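Local coordinates for protein aspartate aminotransferase, cytoplasmic (Schizosaccharomyces pombe 972h-, PDB 6JPK) that catalyses the reversible, pyridoxal 5'-phosphate-dependent transfer of an amino group from L-aspartate to 2-oxoglutarate, giving oxaloacetate and L-glutamate, and works as a homodimer, at residues K332-R335 against D336-A340; V131-S134 against N135-P139. The protein carries 1 engineered substitution. All blocks are in the same frame, centred on the assembly; numbering follows the deposited sequence.

Contact 1. Residues K332-R335 against D336-A340; sequences KRLR and DSLVA
Arg335 and Asp336 form a salt bridge between neighbours on the last turns of the long helix 310-340, within a local contact of side chains one to four residues apart. NH1 of Arg335 lies 3.1 Å from OD1 of Asp336, which it meets in the guanidinium plane, with the carboxylate plane turned 83° from it. CG of Arg335 is set opposite the backbone N (chi1 178°) and the chain then bends at chi2, which brings the guanidinium over Val339, whose CG2 sits under the centre of one face, 3.8 Å from CZ. A branched valine suits this place as an apolar floor for the flat cation, whose NE makes a second salt bridge, to Asp348. The extended Lys332 lays its CG 3.4 Å from OD2 of Asp336; its NZ, 4.8 Å from the same oxygen, is too far for a close ion pair, so any attraction is probably modest. A water accepts from NE of Arg333 and donates to OG of Ser337, the water oxygen and OG being 2.8 Å apart. Glu395 of helix 394-407 makes a salt bridge with NH2 of Arg333 and a hydrogen bond with OG of Ser337, while Asn391 takes NH1 of Arg333. Buried Leu334 and Leu338, CG to CD1 4.2 Å, pack on Ala398 and Phe401. Bonds such as Val339 N to Arg335 O, 2.9 Å, make this an alpha-helix; leucines on one side and charged residues elsewhere make it amphipathic.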
loop_
_atom_site.group_PDB
_atom_site.type_symbol
_atom_site.label_atom_id
_atom_site.label_comp_id
_atom_site.label_asym_id
_atom_site.label_seq_id
_atom_site.Cartn_x
_atom_site.Cartn_y
_atom_site.Cartn_z
ATOM N N LYS A 332 12.823 -24.161 -24.128
ATOM C CA LYS A 332 13.340 -25.261 -24.932
ATOM C C LYS A 332 12.811 -25.207 -26.360
ATOM O O LYS A 332 13.570 -25.428 -27.310
ATOM C CB LYS A 332 12.974 -26.594 -24.275
ATOM C CG LYS A 332 13.291 -27.813 -25.128
ATOM C CD LYS A 332 12.745 -29.106 -24.500
ATOM C CE LYS A 332 13.053 -30.323 -25.379
ATOM N NZ LYS A 332 12.344 -31.562 -24.931
ATOM N N ARG A 333 11.515 -24.922 -26.535
ATOM C CA ARG A 333 10.951 -24.843 -27.884
ATOM C C ARG A 333 11.616 -23.731 -28.682
ATOM O O ARG A 333 12.027 -23.930 -29.830
ATOM C CB ARG A 333 9.434 -24.614 -27.835
ATOM C CG ARG A 333 8.577 -25.805 -27.398
ATOM C CD ARG A 333 8.448 -26.890 -28.479
ATOM N NE ARG A 333 7.910 -26.370 -29.732
ATOM C CZ ARG A 333 6.622 -26.111 -29.939
ATOM N NH1 ARG A 333 5.742 -26.324 -28.967
ATOM N NH2 ARG A 333 6.211 -25.640 -31.116
ATOM N N LEU A 334 11.732 -22.547 -28.082
ATOM C CA LEU A 334 12.354 -21.421 -28.775
ATOM C C LEU A 334 13.796 -21.739 -29.166
ATOM O O LEU A 334 14.187 -21.569 -30.326
ATOM C CB LEU A 334 12.291 -20.169 -27.893
ATOM C CG LEU A 334 12.840 -18.894 -28.522
ATOM C CD1 LEU A 334 12.149 -18.607 -29.857
ATOM C CD2 LEU A 334 12.694 -17.718 -27.553
ATOM N N ARG A 335 14.593 -22.230 -28.210
ATOM C CA ARG A 335 15.982 -22.576 -28.505
ATOM C C ARG A 335 16.076 -23.674 -29.557
ATOM O O ARG A 335 16.887 -23.582 -30.490
ATOM C CB ARG A 335 16.707 -23.012 -27.231
ATOM C CG ARG A 335 18.167 -23.433 -27.476
ATOM C CD ARG A 335 18.532 -24.707 -26.732
ATOM N NE ARG A 335 19.872 -25.200 -27.050
ATOM C CZ ARG A 335 20.125 -26.255 -27.826
ATOM N NH1 ARG A 335 19.128 -26.939 -28.373
ATOM N NH2 ARG A 335 21.376 -26.633 -28.054
ATOM N N ASP A 336 15.250 -24.723 -29.431
ATOM C CA ASP A 336 15.320 -25.829 -30.383
ATOM C C ASP A 336 14.991 -25.370 -31.794
ATOM O O ASP A 336 15.561 -25.883 -32.760
ATOM C CB ASP A 336 14.385 -26.963 -29.966
ATOM C CG ASP A 336 14.928 -27.757 -28.783
ATOM O OD1 ASP A 336 16.065 -27.474 -28.340
ATOM O OD2 ASP A 336 14.219 -28.661 -28.298
ATOM N N SER A 337 14.069 -24.416 -31.945
ATOM C CA SER A 337 13.731 -23.964 -33.296
ATOM C C SER A 337 14.834 -23.098 -33.888
ATOM O O SER A 337 15.112 -23.176 -35.090
ATOM C CB SER A 337 12.414 -23.195 -33.296
ATOM O OG SER A 337 11.332 -24.066 -33.043
ATOM N N LEU A 338 15.461 -22.256 -33.060
ATOM C CA LEU A 338 16.577 -21.443 -33.522
ATOM C C LEU A 338 17.762 -22.313 -33.934
ATOM O O LEU A 338 18.455 -22.006 -34.912
ATOM C CB LEU A 338 16.983 -20.455 -32.427
ATOM C CG LEU A 338 15.935 -19.403 -32.077
ATOM C CD1 LEU A 338 16.370 -18.612 -30.847
ATOM C CD2 LEU A 338 15.722 -18.476 -33.258
ATOM N N VAL A 339 18.020 -23.395 -33.192
ATOM C CA VAL A 339 19.070 -24.333 -33.585
ATOM C C VAL A 339 18.709 -24.996 -34.912
ATOM O O VAL A 339 19.523 -25.052 -35.844
ATOM C CB VAL A 339 19.311 -25.373 -32.472
ATOM C CG1 VAL A 339 20.159 -26.533 -32.995
ATOM C CG2 VAL A 339 20.000 -24.722 -31.274
ATOM N N ALA A 340 17.466 -25.474 -35.025
ATOM C CA ALA A 340 17.030 -26.161 -36.240
ATOM C C ALA A 340 17.061 -25.236 -37.450
ATOM O O ALA A 340 17.371 -25.670 -38.567
ATOM C CB ALA A 340 15.622 -26.721 -36.042
HETATM O O HOH W 1 10.356 -25.912 -31.130
#

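Contact 2. Residues V131-S134 against N135-P139; sequences VYIS and NPTWP
Ile133 and Ser134 reach forward to Thr137 and Pro136 where strand 131-135, one of the parallel strands in the large mixed sheet of this aminotransferase, runs out into the loop before helix 140-147: the beta-strand-to-helix connection of an alpha/beta fold. The peptide between Asn135 and Pro136 is cis, which bends the loop sharply, and Trp138, which by similarity binds L-aspartate, lies just beyond, so the turn probably sets the course of the chain into the substrate site. Val131 and Tyr132 stay within the sheet, as their backbone bonds to strands 152-159 and 182-186 indicate. Ile133 is the first to touch the loop. Its CD1 meets CG2 of Thr137 at 3.8 Å, the two side chains crossing at about a right angle, and a branched aliphatic chain fits a buried site that also borders Leu184 and Arg142. Thr137 lays only this methyl against Ile133; its OG1 bonds with His186 and His141. Ser134 follows, small enough for the chain to turn round its hydroxyl. With chi1 at 67°, OG of Ser134 lies between its own N and carbonyl carbon; besides a bond with His190, it donates to O of Pro136 at 2.7 Å, arriving 40° out of the carbonyl plane.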
loop_
_atom_site.group_PDB
_atom_site.type_symbol
_atom_site.label_atom_id
_atom_site.label_comp_id
_atom_site.label_asym_id
_atom_site.label_seq_id
_atom_site.Cartn_x
_atom_site.Cartn_y
_atom_site.Cartn_z
ATOM N N VAL A 131 24.022 2.740 -2.751
ATOM C CA VAL A 131 23.436 1.436 -3.040
ATOM C C VAL A 131 23.848 1.018 -4.447
ATOM O O VAL A 131 23.862 1.837 -5.376
ATOM C CB VAL A 131 21.899 1.414 -2.871
ATOM C CG1 VAL A 131 21.207 2.423 -3.790
ATOM C CG2 VAL A 131 21.350 -0.011 -3.125
ATOM N N TYR A 132 24.214 -0.256 -4.591
ATOM C CA TYR A 132 24.646 -0.836 -5.853
ATOM C C TYR A 132 23.584 -1.809 -6.350
ATOM O O TYR A 132 23.189 -2.726 -5.625
ATOM C CB TYR A 132 25.987 -1.561 -5.708
ATOM C CG TYR A 132 27.185 -0.640 -5.648
ATOM C CD1 TYR A 132 27.410 0.162 -4.531
ATOM C CD2 TYR A 132 28.098 -0.581 -6.703
ATOM C CE1 TYR A 132 28.505 1.004 -4.465
ATOM C CE2 TYR A 132 29.201 0.261 -6.647
ATOM C CZ TYR A 132 29.393 1.052 -5.524
ATOM O OH TYR A 132 30.480 1.887 -5.445
ATOM N N ILE A 133 23.138 -1.604 -7.586
ATOM C CA ILE A 133 22.138 -2.435 -8.237
ATOM C C ILE A 133 22.737 -2.996 -9.522
ATOM O O ILE A 133 23.678 -2.440 -10.085
ATOM C CB ILE A 133 20.859 -1.636 -8.538
ATOM C CG1 ILE A 133 21.134 -0.643 -9.676
ATOM C CG2 ILE A 133 20.394 -0.896 -7.288
ATOM C CD1 ILE A 133 19.973 0.281 -9.959
ATOM N N SER A 134 22.182 -4.117 -9.992
ATOM C CA SER A 134 22.765 -4.758 -11.160
ATOM C C SER A 134 22.503 -3.921 -12.415
ATOM O O SER A 134 21.510 -3.194 -12.515
ATOM C CB SER A 134 22.213 -6.179 -11.344
ATOM O OG SER A 134 20.828 -6.179 -11.669
ATOM N N ASN A 135 23.421 -4.021 -13.370
ATOM C CA ASN A 135 23.248 -3.392 -14.676
ATOM C C ASN A 135 23.088 -4.480 -15.730
ATOM O O ASN A 135 24.085 -5.105 -16.128
ATOM C CB ASN A 135 24.449 -2.497 -14.999
ATOM C CG ASN A 135 24.230 -1.667 -16.251
ATOM O OD1 ASN A 135 23.135 -1.656 -16.819
ATOM N ND2 ASN A 135 25.267 -0.962 -16.679
ATOM N N PRO A 136 21.859 -4.763 -16.219
ATOM C CA PRO A 136 20.585 -4.089 -15.933
ATOM C C PRO A 136 19.828 -4.641 -14.728
ATOM O O PRO A 136 20.186 -5.699 -14.196
ATOM C CB PRO A 136 19.770 -4.359 -17.206
ATOM C CG PRO A 136 20.210 -5.759 -17.585
ATOM C CD PRO A 136 21.698 -5.795 -17.262
ATOM N N THR A 137 18.774 -3.943 -14.309
ATOM C CA THR A 137 17.887 -4.468 -13.278
ATOM C C THR A 137 16.489 -3.920 -13.521
ATOM O O THR A 137 16.262 -3.110 -14.426
ATOM C CB THR A 137 18.371 -4.108 -11.864
ATOM O OG1 THR A 137 17.620 -4.855 -10.898
ATOM C CG2 THR A 137 18.194 -2.609 -11.588
ATOM N N TRP A 138 15.554 -4.353 -12.688
ATOM C CA TRP A 138 14.227 -3.760 -12.630
ATOM C C TRP A 138 14.345 -2.247 -12.427
ATOM O O TRP A 138 14.943 -1.810 -11.430
ATOM C CB TRP A 138 13.445 -4.402 -11.488
ATOM C CG TRP A 138 12.034 -3.966 -11.385
ATOM C CD1 TRP A 138 11.166 -3.724 -12.412
ATOM C CD2 TRP A 138 11.311 -3.712 -10.177
ATOM N NE1 TRP A 138 9.943 -3.335 -11.914
ATOM C CE2 TRP A 138 10.008 -3.321 -10.543
ATOM C CE3 TRP A 138 11.640 -3.782 -8.817
ATOM C CZ2 TRP A 138 9.031 -3.000 -9.598
ATOM C CZ3 TRP A 138 10.667 -3.464 -7.880
ATOM C CH2 TRP A 138 9.381 -3.077 -8.277
ATOM N N PRO A 139 13.828 -1.424 -13.350
ATOM C CA PRO A 139 14.135 0.024 -13.312
ATOM C C PRO A 139 13.663 0.736 -12.051
ATOM O O PRO A 139 14.243 1.766 -11.682
ATOM C CB PRO A 139 13.423 0.573 -14.559
ATOM C CG PRO A 139 13.255 -0.636 -15.465
ATOM C CD PRO A 139 13.013 -1.790 -14.524
#

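How the contacts relate
Both contacts are partly buried, but contact 1 is peripheral, at the outer end of a long helix, its centre about 26 Å from the centre of the chain, that of contact 2 about 12 Å. Contact 2, with buried Ile133 and Ser134, ends a strand of the central sheet. Their nearest atoms are about 17 Å apart and they share no helix or strand. Contact 1 divides its chemistry between charged groups with a water and leucines against helix 394-407. No salt bridge joins 131-134 to 135-139; a hydroxyl, a carbonyl and a methyl contact shape that loop. Neither touches Arg383, L-aspartate-binding by similarity, though the side chain of Pro136 (about 8 Å) is nearer than that of Leu334 (about 12 Å).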